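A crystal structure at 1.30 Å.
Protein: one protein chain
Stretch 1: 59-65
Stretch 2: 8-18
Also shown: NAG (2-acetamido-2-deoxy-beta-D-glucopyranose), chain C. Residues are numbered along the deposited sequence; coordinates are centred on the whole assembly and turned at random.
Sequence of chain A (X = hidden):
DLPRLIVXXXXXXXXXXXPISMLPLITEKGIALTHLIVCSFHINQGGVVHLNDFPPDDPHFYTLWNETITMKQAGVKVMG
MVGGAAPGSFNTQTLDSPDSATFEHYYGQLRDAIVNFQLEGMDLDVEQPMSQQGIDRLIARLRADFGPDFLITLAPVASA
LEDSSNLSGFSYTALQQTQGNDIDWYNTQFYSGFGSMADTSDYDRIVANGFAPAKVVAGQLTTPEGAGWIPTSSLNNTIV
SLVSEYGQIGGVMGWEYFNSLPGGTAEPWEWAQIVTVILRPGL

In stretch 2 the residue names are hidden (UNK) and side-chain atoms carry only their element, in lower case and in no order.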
# COMPACT_ATOMS: atom_id res chain seq x y z
N PRO A 59 -19.75 -13.30 -4.23
CA PRO A 59 -20.08 -12.86 -5.59
C PRO A 59 -19.81 -11.37 -5.84
O PRO A 59 -19.51 -10.99 -6.98
CB PRO A 59 -21.57 -13.17 -5.70
CG PRO A 59 -21.73 -14.39 -4.84
CD PRO A 59 -20.78 -14.21 -3.69
N HIS A 60 -19.88 -10.55 -4.79
CA HIS A 60 -19.54 -9.12 -4.87
C HIS A 60 -18.20 -8.87 -5.58
O HIS A 60 -18.04 -7.85 -6.28
CB HIS A 60 -19.53 -8.50 -3.47
CG HIS A 60 -19.65 -7.00 -3.46
ND1 HIS A 60 -20.80 -6.34 -3.85
CD2 HIS A 60 -18.78 -6.04 -3.07
CE1 HIS A 60 -20.62 -5.04 -3.72
NE2 HIS A 60 -19.41 -4.82 -3.25
N PHE A 61 -17.27 -9.81 -5.44
CA PHE A 61 -15.92 -9.64 -5.97
C PHE A 61 -15.56 -10.50 -7.19
O PHE A 61 -14.39 -10.58 -7.55
CB PHE A 61 -14.89 -9.83 -4.85
CG PHE A 61 -15.04 -8.83 -3.74
CD1 PHE A 61 -14.90 -7.46 -3.99
CD2 PHE A 61 -15.33 -9.25 -2.44
CE1 PHE A 61 -15.05 -6.54 -2.96
CE2 PHE A 61 -15.48 -8.33 -1.42
CZ PHE A 61 -15.33 -6.97 -1.67
N TYR A 62 -16.55 -11.10 -7.85
CA TYR A 62 -16.26 -11.89 -9.04
C TYR A 62 -15.54 -11.09 -10.13
O TYR A 62 -14.60 -11.58 -10.74
CB TYR A 62 -17.53 -12.51 -9.64
CG TYR A 62 -18.12 -13.67 -8.85
CD1 TYR A 62 -17.36 -14.39 -7.93
CD2 TYR A 62 -19.46 -14.05 -9.05
CE1 TYR A 62 -17.91 -15.45 -7.21
CE2 TYR A 62 -20.02 -15.12 -8.35
CZ TYR A 62 -19.24 -15.81 -7.43
OH TYR A 62 -19.78 -16.86 -6.72
N THR A 63 -16.02 -9.87 -10.38
CA THR A 63 -15.45 -9.03 -11.43
C THR A 63 -14.02 -8.67 -11.04
O THR A 63 -13.10 -8.81 -11.83
CB THR A 63 -16.29 -7.73 -11.68
OG1 THR A 63 -17.66 -8.07 -11.95
CG2 THR A 63 -15.71 -6.92 -12.84
N LEU A 64 -13.85 -8.23 -9.79
CA LEU A 64 -12.53 -7.85 -9.29
C LEU A 64 -11.48 -8.96 -9.50
O LEU A 64 -10.45 -8.73 -10.12
CB LEU A 64 -12.64 -7.46 -7.81
CG LEU A 64 -11.44 -6.78 -7.13
CD1 LEU A 64 -11.90 -6.04 -5.89
CD2 LEU A 64 -10.37 -7.80 -6.79
N TRP A 65 -11.76 -10.17 -9.01
CA TRP A 65 -10.75 -11.23 -9.06
C TRP A 65 -10.50 -11.69 -10.49
O TRP A 65 -9.38 -12.01 -10.84
CB TRP A 65 -11.06 -12.39 -8.11
CG TRP A 65 -11.02 -11.98 -6.66
CD1 TRP A 65 -12.06 -12.04 -5.76
CD2 TRP A 65 -9.91 -11.41 -5.94
NE1 TRP A 65 -11.65 -11.56 -4.53
CE2 TRP A 65 -10.34 -11.16 -4.62
CE3 TRP A 65 -8.59 -11.09 -6.29
CZ2 TRP A 65 -9.51 -10.61 -3.65
CZ3 TRP A 65 -7.76 -10.52 -5.31
CH2 TRP A 65 -8.22 -10.30 -4.02
N UNK A 8 -3.66 2.02 -4.78
CA UNK A 8 -4.58 1.35 -3.87
C UNK A 8 -5.99 1.37 -4.44
O UNK A 8 -6.47 2.42 -4.92
o UNK A 8 -0.10 1.04 0.86
c UNK A 8 -1.13 2.32 -0.86
c UNK A 8 -3.38 1.77 -1.63
c UNK A 8 -1.18 1.27 0.04
c UNK A 8 -4.58 2.04 -2.51
c UNK A 8 -3.39 0.72 -0.71
c UNK A 8 -2.23 2.58 -1.68
c UNK A 8 -2.30 0.47 0.12
N UNK A 9 -6.65 0.22 -4.37
CA UNK A 9 -7.97 -0.01 -4.95
C UNK A 9 -8.88 -0.51 -3.83
O UNK A 9 -8.94 -1.73 -3.57
c UNK A 9 -10.55 -0.60 -8.72
c UNK A 9 -9.40 -0.38 -7.95
c UNK A 9 -7.82 -1.04 -6.08
c UNK A 9 -9.07 -1.25 -6.92
c UNK A 9 -11.02 -2.59 -7.46
c UNK A 9 -11.35 -1.71 -8.47
c UNK A 9 -9.87 -2.36 -6.69
N UNK A 10 -9.51 0.42 -3.10
CA UNK A 10 -10.39 0.09 -1.97
C UNK A 10 -11.86 0.14 -2.36
O UNK A 10 -12.63 -0.78 -2.05
c UNK A 10 -10.82 1.35 1.67
o UNK A 10 -11.49 2.38 1.70
c UNK A 10 -10.16 0.99 -0.76
c UNK A 10 -10.86 0.43 0.48
n UNK A 10 -10.04 0.98 2.66
N UNK A 11 -12.25 1.22 -3.03
CA UNK A 11 -13.61 1.40 -3.53
C UNK A 11 -13.70 0.61 -4.82
O UNK A 11 -13.06 0.95 -5.83
c UNK A 11 -13.92 2.88 -3.76
o UNK A 11 -13.76 3.58 -2.53
c UNK A 11 -15.37 3.08 -4.24
N UNK A 12 -14.52 -0.45 -4.78
CA UNK A 12 -14.55 -1.47 -5.82
C UNK A 12 -15.82 -1.41 -6.67
O UNK A 12 -15.88 -2.01 -7.75
c UNK A 12 -14.46 -2.89 -5.20
c UNK A 12 -13.12 -3.09 -4.47
o UNK A 12 -15.55 -3.07 -4.29
N UNK A 13 -16.81 -0.68 -6.17
CA UNK A 13 -18.13 -0.55 -6.80
C UNK A 13 -18.56 0.90 -6.72
O UNK A 13 -18.22 1.61 -5.77
n UNK A 13 -17.83 -3.54 -5.73
c UNK A 13 -18.94 -2.90 -6.24
c UNK A 13 -19.17 -1.43 -6.08
n UNK A 13 -19.00 -5.04 -6.71
c UNK A 13 -19.68 -3.85 -6.85
c UNK A 13 -17.90 -4.83 -6.02
N UNK A 14 -19.32 1.34 -7.73
CA UNK A 14 -19.76 2.73 -7.78
C UNK A 14 -21.05 2.93 -6.99
O UNK A 14 -21.56 1.99 -6.36
c UNK A 14 -21.03 2.48 -9.98
c UNK A 14 -19.91 3.19 -9.24
o UNK A 14 -21.02 2.50 -11.24
o UNK A 14 -21.93 1.91 -9.34
N UNK A 15 -21.58 4.16 -7.01
CA UNK A 15 -22.78 4.52 -6.25
C UNK A 15 -24.02 3.70 -6.61
O UNK A 15 -24.98 3.64 -5.82
o UNK A 15 -23.56 6.30 -7.69
c UNK A 15 -23.07 6.02 -6.39
N UNK A 16 -24.01 3.09 -7.80
CA UNK A 16 -25.09 2.21 -8.25
C UNK A 16 -24.78 0.74 -7.98
O UNK A 16 -25.45 -0.15 -8.52
o UNK A 16 -25.65 3.78 -10.04
c UNK A 16 -25.38 2.42 -9.74
N UNK A 17 -23.76 0.49 -7.16
CA UNK A 17 -23.30 -0.86 -6.83
C UNK A 17 -22.80 -1.67 -8.05
O UNK A 17 -22.85 -2.89 -8.05
c UNK A 17 -23.79 -2.77 -5.23
c UNK A 17 -24.37 -1.64 -6.04
o UNK A 17 -22.69 -2.67 -4.67
n UNK A 17 -24.53 -3.88 -5.14
N UNK A 18 -22.31 -0.98 -9.07
CA UNK A 18 -21.70 -1.65 -10.23
C UNK A 18 -20.19 -1.72 -10.05
O UNK A 18 -19.59 -0.75 -9.60
c UNK A 18 -22.01 -0.89 -11.52
c UNK A 18 -23.47 -0.87 -11.94
n UNK A 18 -23.54 1.53 -12.55
c UNK A 18 -23.67 0.16 -13.05
n UNK A 18 -23.07 2.47 -14.61
n UNK A 18 -23.19 3.79 -12.74
c UNK A 18 -23.27 2.60 -13.30
C1 NAG C . -14.83 -15.00 -12.28
C2 NAG C . -14.39 -15.79 -11.04
C3 NAG C . -15.13 -17.12 -10.97
C4 NAG C . -16.63 -16.86 -11.00
C5 NAG C . -16.98 -16.02 -12.23
C6 NAG C . -18.44 -15.62 -12.22
C7 NAG C . -12.24 -15.58 -9.94
C8 NAG C . -10.76 -15.80 -10.04
N2 NAG C . -12.95 -15.95 -11.01
O3 NAG C . -14.75 -17.80 -9.79
O4 NAG C . -17.35 -18.08 -11.04
O5 NAG C . -16.22 -14.82 -12.25
O6 NAG C . -18.80 -15.22 -13.53
O7 NAG C . -12.74 -15.08 -8.93

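Position 8 carries one carbon, then a ring of six carbons bearing one oxygen: tyrosine. Tyr8 lies in a strand and stays far from stretch 1; its buried hydroxyl would be costly without a partner, and it finds one elsewhere in the structure.

Position 9 has one carbon and a six-carbon ring without a heteroatom. Its CA-to-CB bond points toward stretch 1, and the edge of the ring meets Leu64, a ring carbon lying 3.9 Å from CD1 of Leu64. This is phenylalanine, and the purely apolar ring of Phe9 suits this buried place.

At position 10 three carbons run in a chain, the third carrying one oxygen and one nitrogen, so this is glutamine. The CA-to-CB bond of Gln10 points away from stretch 1, and its amide nitrogen is hydrogen-bonded elsewhere.

Position 11 shows one carbon bearing an oxygen and a carbon, the branched pattern of threonine. Thr11 is out of reach of stretch 1, and its OG1 is hydrogen-bonded elsewhere in the structure.

Position 12 repeats that pattern, but here the CA-to-CB bond points toward stretch 1. The branch carbon lies 3.5 Å from CD1 of Leu64, and the oxygen lies 3.7 Å from CE1 of Phe61, near the plane of that ring. Threonine fits well: Thr12 offers CG2 to the leucine while OG1 hydrogen-bonds to the ring at position 13.

Position 13 has one carbon followed by a five-membered ring of three carbons and two nitrogens. The ring lies over one face of the His60 ring, with a ring carbon 3.2 Å from NE2 of His60, and a ring nitrogen lies 3.0 Å from the backbone O of His60. This is histidine. Within its own stretch, ND1 of His13 is 2.7 Å from OG1 of Thr12, a hydrogen bond in which either atom could be the donor. Histidine suits the place because its flat ring can stack on His60 while ND1 makes that bond.

Position 14, with two carbons, the second carrying two oxygens, is aspartate. OD1 of Asp14 accepts hydrogen bonds from the backbone N of residues 16 and 18, at 2.8 and 2.9 Å, and so braces the type I turn that begins here.

Position 15 has one carbon and one oxygen: serine. Ser15, small and polar, suits an exposed turn and does not touch stretch 1. Position 16 has the same two atoms and is also serine; Ser16 is likewise exposed and clear of stretch 1.

Position 17 has two carbons, the second bearing an oxygen and a nitrogen. The oxygen reaches the edge of the His60 ring, 3.3 Å from CE1 of His60. This is asparagine, and the positive phi of Asn17, 61°, is a conformation asparagine tolerates comparatively well.

Position 18 has three carbons, a nitrogen, then a carbon with two more nitrogens: arginine. The CA-to-CB bond of Arg18 points away from stretch 1, and its NH2 forms a salt bridge with OD2 of Asp14 at 2.9 Å.

The contact centres on the offset stack of His60 and His13, whose ring centroids are 3.6 Å apart and planes 12° from parallel. Leu64 packs against Phe9 and Thr12, adding an apolar patch, while the hydrogen bond between Thr12 and His13 helps hold the stacked ring in place.

Stretch 2, residues 8-18: YFQTTHDSSNR
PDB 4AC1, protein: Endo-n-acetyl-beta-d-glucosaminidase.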